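Local coordinates for calcium homeostasis modulator protein 5 (Homo sapiens, PDB 7D60) that assembles into undecameric, cone-shaped large-pore channels whose gating and ion conductance are likely regulated by membrane lipids, at residues G66-F77 with F96-S107. Sequence-based numbering, arbitrary orientation.
Sequences GFFLNNRSWRLF and FFYVLGQITLSS. With PA8 (1,2-dioctanoyl-sn-glycero-3-phosphate), chain M; PA8 (1,2-dioctanoyl-sn-glycero-3-phosphate), chain N.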
loop_
_atom_site.group_PDB
_atom_site.type_symbol
_atom_site.label_atom_id
_atom_site.label_comp_id
_atom_site.label_asym_id
_atom_site.label_seq_id
_atom_site.Cartn_x
_atom_site.Cartn_y
_atom_site.Cartn_z
ATOM N N GLY A 66 -22.906 -31.999 -25.197
ATOM C CA GLY A 66 -24.210 -31.394 -25.011
ATOM C C GLY A 66 -25.281 -32.391 -24.628
ATOM O O GLY A 66 -26.307 -32.012 -24.062
ATOM N N PHE A 67 -25.070 -33.670 -24.936
ATOM C CA PHE A 67 -26.001 -34.704 -24.506
ATOM C C PHE A 67 -25.796 -35.095 -23.050
ATOM O O PHE A 67 -26.746 -35.530 -22.396
ATOM C CB PHE A 67 -25.866 -35.944 -25.383
ATOM C CG PHE A 67 -26.338 -35.751 -26.785
ATOM C CD1 PHE A 67 -27.615 -35.300 -27.041
ATOM C CD2 PHE A 67 -25.511 -36.039 -27.851
ATOM C CE1 PHE A 67 -28.055 -35.128 -28.338
ATOM C CE2 PHE A 67 -25.947 -35.871 -29.147
ATOM C CZ PHE A 67 -27.219 -35.414 -29.388
ATOM N N PHE A 68 -24.574 -34.968 -22.531
ATOM C CA PHE A 68 -24.324 -35.297 -21.132
ATOM C C PHE A 68 -24.925 -34.259 -20.198
ATOM O O PHE A 68 -25.486 -34.609 -19.156
ATOM C CB PHE A 68 -22.825 -35.410 -20.865
ATOM C CG PHE A 68 -22.255 -36.770 -21.118
ATOM C CD1 PHE A 68 -22.573 -37.830 -20.287
ATOM C CD2 PHE A 68 -21.358 -36.980 -22.148
ATOM C CE1 PHE A 68 -22.037 -39.082 -20.505
ATOM C CE2 PHE A 68 -20.815 -38.229 -22.368
ATOM C CZ PHE A 68 -21.156 -39.280 -21.544
ATOM N N LEU A 69 -24.812 -32.983 -20.541
ATOM C CA LEU A 69 -25.222 -31.905 -19.658
ATOM C C LEU A 69 -26.677 -31.506 -19.841
ATOM O O LEU A 69 -27.124 -30.544 -19.215
ATOM C CB LEU A 69 -24.323 -30.688 -19.863
ATOM C CG LEU A 69 -22.818 -30.934 -19.787
ATOM C CD1 LEU A 69 -22.054 -29.648 -19.994
ATOM C CD2 LEU A 69 -22.456 -31.548 -18.462
ATOM N N ASN A 70 -27.422 -32.214 -20.677
ATOM C CA ASN A 70 -28.833 -31.930 -20.891
ATOM C C ASN A 70 -29.638 -32.752 -19.897
ATOM O O ASN A 70 -29.678 -33.981 -19.992
ATOM C CB ASN A 70 -29.237 -32.249 -22.323
ATOM C CG ASN A 70 -30.323 -31.340 -22.831
ATOM O OD1 ASN A 70 -30.863 -30.534 -22.088
ATOM N ND2 ASN A 70 -30.642 -31.459 -24.107
ATOM N N ASN A 71 -30.282 -32.071 -18.947
ATOM C CA ASN A 71 -30.995 -32.768 -17.884
ATOM C C ASN A 71 -32.259 -33.443 -18.390
ATOM O O ASN A 71 -32.683 -34.453 -17.824
ATOM C CB ASN A 71 -31.346 -31.801 -16.760
ATOM C CG ASN A 71 -30.150 -31.431 -15.920
ATOM O OD1 ASN A 71 -29.347 -32.285 -15.551
ATOM N ND2 ASN A 71 -30.024 -30.150 -15.607
ATOM N N ARG A 72 -32.873 -32.916 -19.442
ATOM C CA ARG A 72 -34.112 -33.502 -19.924
ATOM C C ARG A 72 -33.892 -34.662 -20.880
ATOM O O ARG A 72 -34.869 -35.283 -21.307
ATOM C CB ARG A 72 -34.978 -32.433 -20.584
ATOM C CG ARG A 72 -34.598 -32.096 -21.990
ATOM C CD ARG A 72 -35.818 -31.651 -22.759
ATOM N NE ARG A 72 -36.144 -30.259 -22.483
ATOM C CZ ARG A 72 -37.232 -29.647 -22.931
ATOM N NH1 ARG A 72 -38.105 -30.305 -23.680
ATOM N NH2 ARG A 72 -37.445 -28.375 -22.631
ATOM N N SER A 73 -32.646 -34.980 -21.219
ATOM C CA SER A 73 -32.376 -36.214 -21.942
ATOM C C SER A 73 -32.304 -37.413 -21.016
ATOM O O SER A 73 -32.562 -38.535 -21.457
ATOM C CB SER A 73 -31.072 -36.100 -22.727
ATOM O OG SER A 73 -29.978 -35.880 -21.862
ATOM N N TRP A 74 -31.963 -37.204 -19.748
ATOM C CA TRP A 74 -31.952 -38.284 -18.774
ATOM C C TRP A 74 -33.313 -38.524 -18.152
ATOM O O TRP A 74 -33.603 -39.651 -17.749
ATOM C CB TRP A 74 -30.929 -37.996 -17.676
ATOM C CG TRP A 74 -29.536 -37.854 -18.182
ATOM C CD1 TRP A 74 -28.755 -36.746 -18.106
ATOM C CD2 TRP A 74 -28.749 -38.853 -18.845
ATOM N NE1 TRP A 74 -27.535 -36.985 -18.677
ATOM C CE2 TRP A 74 -27.506 -38.272 -19.138
ATOM C CE3 TRP A 74 -28.974 -40.180 -19.216
ATOM C CZ2 TRP A 74 -26.495 -38.968 -19.786
ATOM C CZ3 TRP A 74 -27.974 -40.866 -19.857
ATOM C CH2 TRP A 74 -26.748 -40.261 -20.136
ATOM N N ARG A 75 -34.157 -37.494 -18.065
ATOM C CA ARG A 75 -35.532 -37.694 -17.634
ATOM C C ARG A 75 -36.339 -38.495 -18.636
ATOM O O ARG A 75 -37.275 -39.192 -18.241
ATOM C CB ARG A 75 -36.224 -36.359 -17.397
ATOM C CG ARG A 75 -35.665 -35.591 -16.245
ATOM C CD ARG A 75 -36.465 -34.353 -15.955
ATOM N NE ARG A 75 -36.269 -33.311 -16.950
ATOM C CZ ARG A 75 -37.003 -32.207 -17.013
ATOM N NH1 ARG A 75 -37.987 -32.025 -16.147
ATOM N NH2 ARG A 75 -36.766 -31.293 -17.942
ATOM N N LEU A 76 -35.999 -38.419 -19.912
ATOM C CA LEU A 76 -36.736 -39.123 -20.945
ATOM C C LEU A 76 -36.383 -40.599 -21.024
ATOM O O LEU A 76 -37.267 -41.422 -21.280
ATOM C CB LEU A 76 -36.480 -38.461 -22.299
ATOM C CG LEU A 76 -37.283 -38.943 -23.504
ATOM C CD1 LEU A 76 -38.726 -38.535 -23.365
ATOM C CD2 LEU A 76 -36.695 -38.384 -24.773
ATOM N N PHE A 77 -35.123 -40.963 -20.787
ATOM C CA PHE A 77 -34.652 -42.300 -21.107
ATOM C C PHE A 77 -34.438 -43.215 -19.910
ATOM O O PHE A 77 -34.308 -44.422 -20.112
ATOM C CB PHE A 77 -33.340 -42.222 -21.897
ATOM C CG PHE A 77 -33.528 -41.869 -23.339
ATOM C CD1 PHE A 77 -34.312 -42.658 -24.160
ATOM C CD2 PHE A 77 -32.928 -40.742 -23.873
ATOM C CE1 PHE A 77 -34.492 -42.332 -25.488
ATOM C CE2 PHE A 77 -33.105 -40.412 -25.197
ATOM C CZ PHE A 77 -33.886 -41.209 -26.005
ATOM N N PHE A 96 -42.804 -37.948 -28.680
ATOM C CA PHE A 96 -41.451 -38.433 -28.424
ATOM C C PHE A 96 -40.443 -37.850 -29.405
ATOM O O PHE A 96 -39.308 -37.551 -29.023
ATOM C CB PHE A 96 -41.423 -39.957 -28.489
ATOM C CG PHE A 96 -40.041 -40.535 -28.485
ATOM C CD1 PHE A 96 -39.264 -40.483 -27.343
ATOM C CD2 PHE A 96 -39.511 -41.117 -29.625
ATOM C CE1 PHE A 96 -37.992 -41.012 -27.332
ATOM C CE2 PHE A 96 -38.238 -41.644 -29.620
ATOM C CZ PHE A 96 -37.478 -41.591 -28.471
ATOM N N PHE A 97 -40.845 -37.651 -30.659
ATOM C CA PHE A 97 -39.955 -37.032 -31.630
ATOM C C PHE A 97 -39.874 -35.526 -31.453
ATOM O O PHE A 97 -38.875 -34.918 -31.844
ATOM C CB PHE A 97 -40.407 -37.373 -33.045
ATOM C CG PHE A 97 -40.326 -38.831 -33.360
ATOM C CD1 PHE A 97 -39.108 -39.420 -33.648
ATOM C CD2 PHE A 97 -41.465 -39.615 -33.357
ATOM C CE1 PHE A 97 -39.027 -40.767 -33.933
ATOM C CE2 PHE A 97 -41.391 -40.964 -33.642
ATOM C CZ PHE A 97 -40.170 -41.538 -33.931
ATOM N N TYR A 98 -40.900 -34.906 -30.874
ATOM C CA TYR A 98 -40.829 -33.473 -30.620
ATOM C C TYR A 98 -39.882 -33.167 -29.471
ATOM O O TYR A 98 -39.183 -32.148 -29.492
ATOM C CB TYR A 98 -42.221 -32.914 -30.334
ATOM C CG TYR A 98 -42.226 -31.436 -30.011
ATOM C CD1 TYR A 98 -42.150 -30.488 -31.018
ATOM C CD2 TYR A 98 -42.311 -30.990 -28.697
ATOM C CE1 TYR A 98 -42.151 -29.139 -30.729
ATOM C CE2 TYR A 98 -42.307 -29.648 -28.399
ATOM C CZ TYR A 98 -42.230 -28.727 -29.416
ATOM O OH TYR A 98 -42.231 -27.388 -29.109
ATOM N N VAL A 99 -39.860 -34.022 -28.448
ATOM C CA VAL A 99 -38.935 -33.813 -27.341
ATOM C C VAL A 99 -37.514 -34.133 -27.777
ATOM O O VAL A 99 -36.583 -33.374 -27.493
ATOM C CB VAL A 99 -39.360 -34.641 -26.115
ATOM C CG1 VAL A 99 -38.422 -34.390 -24.958
ATOM C CG2 VAL A 99 -40.766 -34.288 -25.712
ATOM N N LEU A 100 -37.331 -35.235 -28.512
ATOM C CA LEU A 100 -36.020 -35.622 -29.020
ATOM C C LEU A 100 -35.459 -34.623 -30.024
ATOM O O LEU A 100 -34.235 -34.521 -30.160
ATOM C CB LEU A 100 -36.101 -37.005 -29.661
ATOM C CG LEU A 100 -34.810 -37.787 -29.890
ATOM C CD1 LEU A 100 -33.893 -37.682 -28.689
ATOM C CD2 LEU A 100 -35.132 -39.230 -30.196
ATOM N N GLY A 101 -36.320 -33.880 -30.720
ATOM C CA GLY A 101 -35.846 -32.791 -31.550
ATOM C C GLY A 101 -35.343 -31.606 -30.753
ATOM O O GLY A 101 -34.516 -30.838 -31.241
ATOM N N GLN A 102 -35.819 -31.444 -29.520
ATOM C CA GLN A 102 -35.380 -30.322 -28.701
ATOM C C GLN A 102 -34.013 -30.566 -28.077
ATOM O O GLN A 102 -33.243 -29.618 -27.895
ATOM C CB GLN A 102 -36.398 -30.034 -27.604
ATOM C CG GLN A 102 -37.684 -29.433 -28.088
ATOM C CD GLN A 102 -38.561 -28.985 -26.947
ATOM O OE1 GLN A 102 -39.579 -29.608 -26.651
ATOM N NE2 GLN A 102 -38.168 -27.903 -26.288
ATOM N N ILE A 103 -33.706 -31.812 -27.706
ATOM C CA ILE A 103 -32.369 -32.130 -27.211
ATOM C C ILE A 103 -31.344 -31.989 -28.330
ATOM O O ILE A 103 -30.251 -31.443 -28.128
ATOM C CB ILE A 103 -32.343 -33.538 -26.572
ATOM C CG1 ILE A 103 -33.048 -33.559 -25.216
ATOM C CG2 ILE A 103 -30.939 -34.053 -26.378
ATOM C CD1 ILE A 103 -34.422 -34.098 -25.225
ATOM N N THR A 104 -31.702 -32.430 -29.538
ATOM C CA THR A 104 -30.776 -32.396 -30.664
ATOM C C THR A 104 -30.489 -30.972 -31.121
ATOM O O THR A 104 -29.340 -30.639 -31.431
ATOM C CB THR A 104 -31.336 -33.221 -31.816
ATOM O OG1 THR A 104 -31.877 -34.442 -31.307
ATOM C CG2 THR A 104 -30.249 -33.545 -32.807
ATOM N N LEU A 105 -31.506 -30.115 -31.154
ATOM C CA LEU A 105 -31.297 -28.750 -31.619
ATOM C C LEU A 105 -30.604 -27.885 -30.579
ATOM O O LEU A 105 -29.901 -26.940 -30.941
ATOM C CB LEU A 105 -32.627 -28.117 -32.020
ATOM C CG LEU A 105 -33.223 -28.589 -33.345
ATOM C CD1 LEU A 105 -34.469 -27.800 -33.673
ATOM C CD2 LEU A 105 -32.218 -28.484 -34.467
ATOM N N SER A 106 -30.780 -28.183 -29.295
ATOM C CA SER A 106 -30.127 -27.383 -28.269
ATOM C C SER A 106 -28.651 -27.717 -28.133
ATOM O O SER A 106 -27.859 -26.854 -27.742
ATOM C CB SER A 106 -30.821 -27.575 -26.925
ATOM O OG SER A 106 -29.967 -27.189 -25.867
ATOM N N SER A 107 -28.262 -28.948 -28.439
ATOM C CA SER A 107 -26.869 -29.358 -28.357
ATOM C C SER A 107 -26.110 -29.113 -29.651
ATOM O O SER A 107 -24.921 -29.431 -29.722
ATOM C CB SER A 107 -26.777 -30.836 -27.973
ATOM O OG SER A 107 -27.277 -31.656 -29.009
HETATM O O1 PA8 M . -30.316 -28.318 -19.098
HETATM O O2 PA8 M . -32.337 -28.587 -20.469
HETATM P P1 PA8 M . -31.113 -27.736 -20.242
HETATM O O3 PA8 M . -31.546 -26.330 -19.905
HETATM O O4 PA8 M . -30.195 -27.703 -21.611
HETATM C C1 PA8 M . -29.240 -26.695 -21.771
HETATM C C2 PA8 M . -27.865 -27.252 -21.408
HETATM C C3 PA8 M . -27.088 -27.601 -22.676
HETATM O O5 PA8 M . -25.985 -26.741 -22.769
HETATM C C4 PA8 M . -24.772 -27.357 -23.102
HETATM O O6 PA8 M . -24.722 -28.528 -23.256
HETATM C C5 PA8 M . -23.505 -26.523 -23.263
HETATM C C6 PA8 M . -22.268 -27.376 -23.540
HETATM C C7 PA8 M . -21.009 -26.533 -23.732
HETATM O O7 PA8 M . -27.157 -26.282 -20.691
HETATM C C12 PA8 M . -26.898 -26.622 -19.361
HETATM O O8 PA8 M . -27.795 -26.851 -18.624
HETATM C C13 PA8 M . -25.458 -26.693 -18.860
HETATM C C14 PA8 M . -25.328 -26.216 -17.417
HETATM C C15 PA8 M . -24.000 -26.633 -16.789
HETATM C C16 PA8 M . -22.802 -26.072 -17.546
HETATM C C17 PA8 M . -21.489 -26.308 -16.808
HETATM C C18 PA8 M . -21.187 -25.217 -15.784
HETATM C C19 PA8 M . -19.774 -25.340 -15.217
HETATM O O1 PA8 N . -38.446 -24.300 -23.759
HETATM O O2 PA8 N . -39.589 -25.187 -25.746
HETATM P P1 PA8 N . -38.856 -23.996 -25.179
HETATM O O3 PA8 N . -39.771 -22.795 -25.193
HETATM O O4 PA8 N . -37.513 -23.674 -26.082
HETATM C C1 PA8 N . -37.665 -23.252 -27.407
HETATM C C2 PA8 N . -37.233 -24.395 -28.324
HETATM C C3 PA8 N . -38.473 -25.069 -28.910
HETATM O O5 PA8 N . -38.351 -25.160 -30.299
HETATM C C4 PA8 N . -38.049 -26.443 -30.759
HETATM O O6 PA8 N . -37.109 -27.013 -30.334
HETATM C C5 PA8 N . -38.907 -27.127 -31.815
HETATM C C6 PA8 N . -38.180 -28.325 -32.422
HETATM C C7 PA8 N . -39.135 -29.402 -32.928
HETATM O O7 PA8 N . -36.428 -23.907 -29.361
HETATM C C12 PA8 N . -35.136 -24.449 -29.442
HETATM O O8 PA8 N . -34.719 -25.158 -28.586
HETATM C C13 PA8 N . -34.256 -24.118 -30.650
HETATM C C14 PA8 N . -32.771 -24.033 -30.300
HETATM C C15 PA8 N . -31.960 -23.285 -31.354
HETATM C C16 PA8 N . -31.571 -24.153 -32.548
HETATM C C17 PA8 N . -30.139 -23.881 -33.010
HETATM C C18 PA8 N . -29.767 -24.655 -34.272
HETATM C C19 PA8 N . -28.516 -24.106 -34.949
#
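I103 meets F67, R72 and S73 where the end of S2 and the short helix 71-77 pack against the start of S3, an example of how apolar contacts join helices beside bound lipid. Its CG1 and CD1 cross the aliphatic part of R72 at a slant, with R72 CD 3.7 Å from I103 CD1, while its CG2 reaches the edge of the F67 ring, 3.6 Å from CD1 of F67. Further along, L76 CD2 approaches F96 CE1 at 3.9 Å; chi1 of L76 near 180° (-173°) carries its CG away from the backbone N and brings CD2 to the F96 ring. F77 meets the edge of the F96 ring roughly at a right angle, and I87 and L268 also touch this cluster.

At the other end the backbone of G66 faces S107, CA of G66 4.0 Å from CB of S107. The hydroxyl of S107 bonds back to the carbonyl of I103, 3.1 Å from OG to O.

Polar groups gather beside the chain N lipid. R72 NH1 stands 3.4 Å from Q102 OE1, the guanidinium and amide planes 66° apart, and Q102 NE2 is 3.1 Å from phosphate oxygen O2; the guanidinium stands near this phosphate too. With R72 cut back to an alanine, I103 would probably lose aliphatic cover and the phosphate one neighbouring positive charge. Apolar packing thus joins the helices, while Q102, an experimentally identified phosphatidate-binding residue, places their polar margin beside the lipid phosphate.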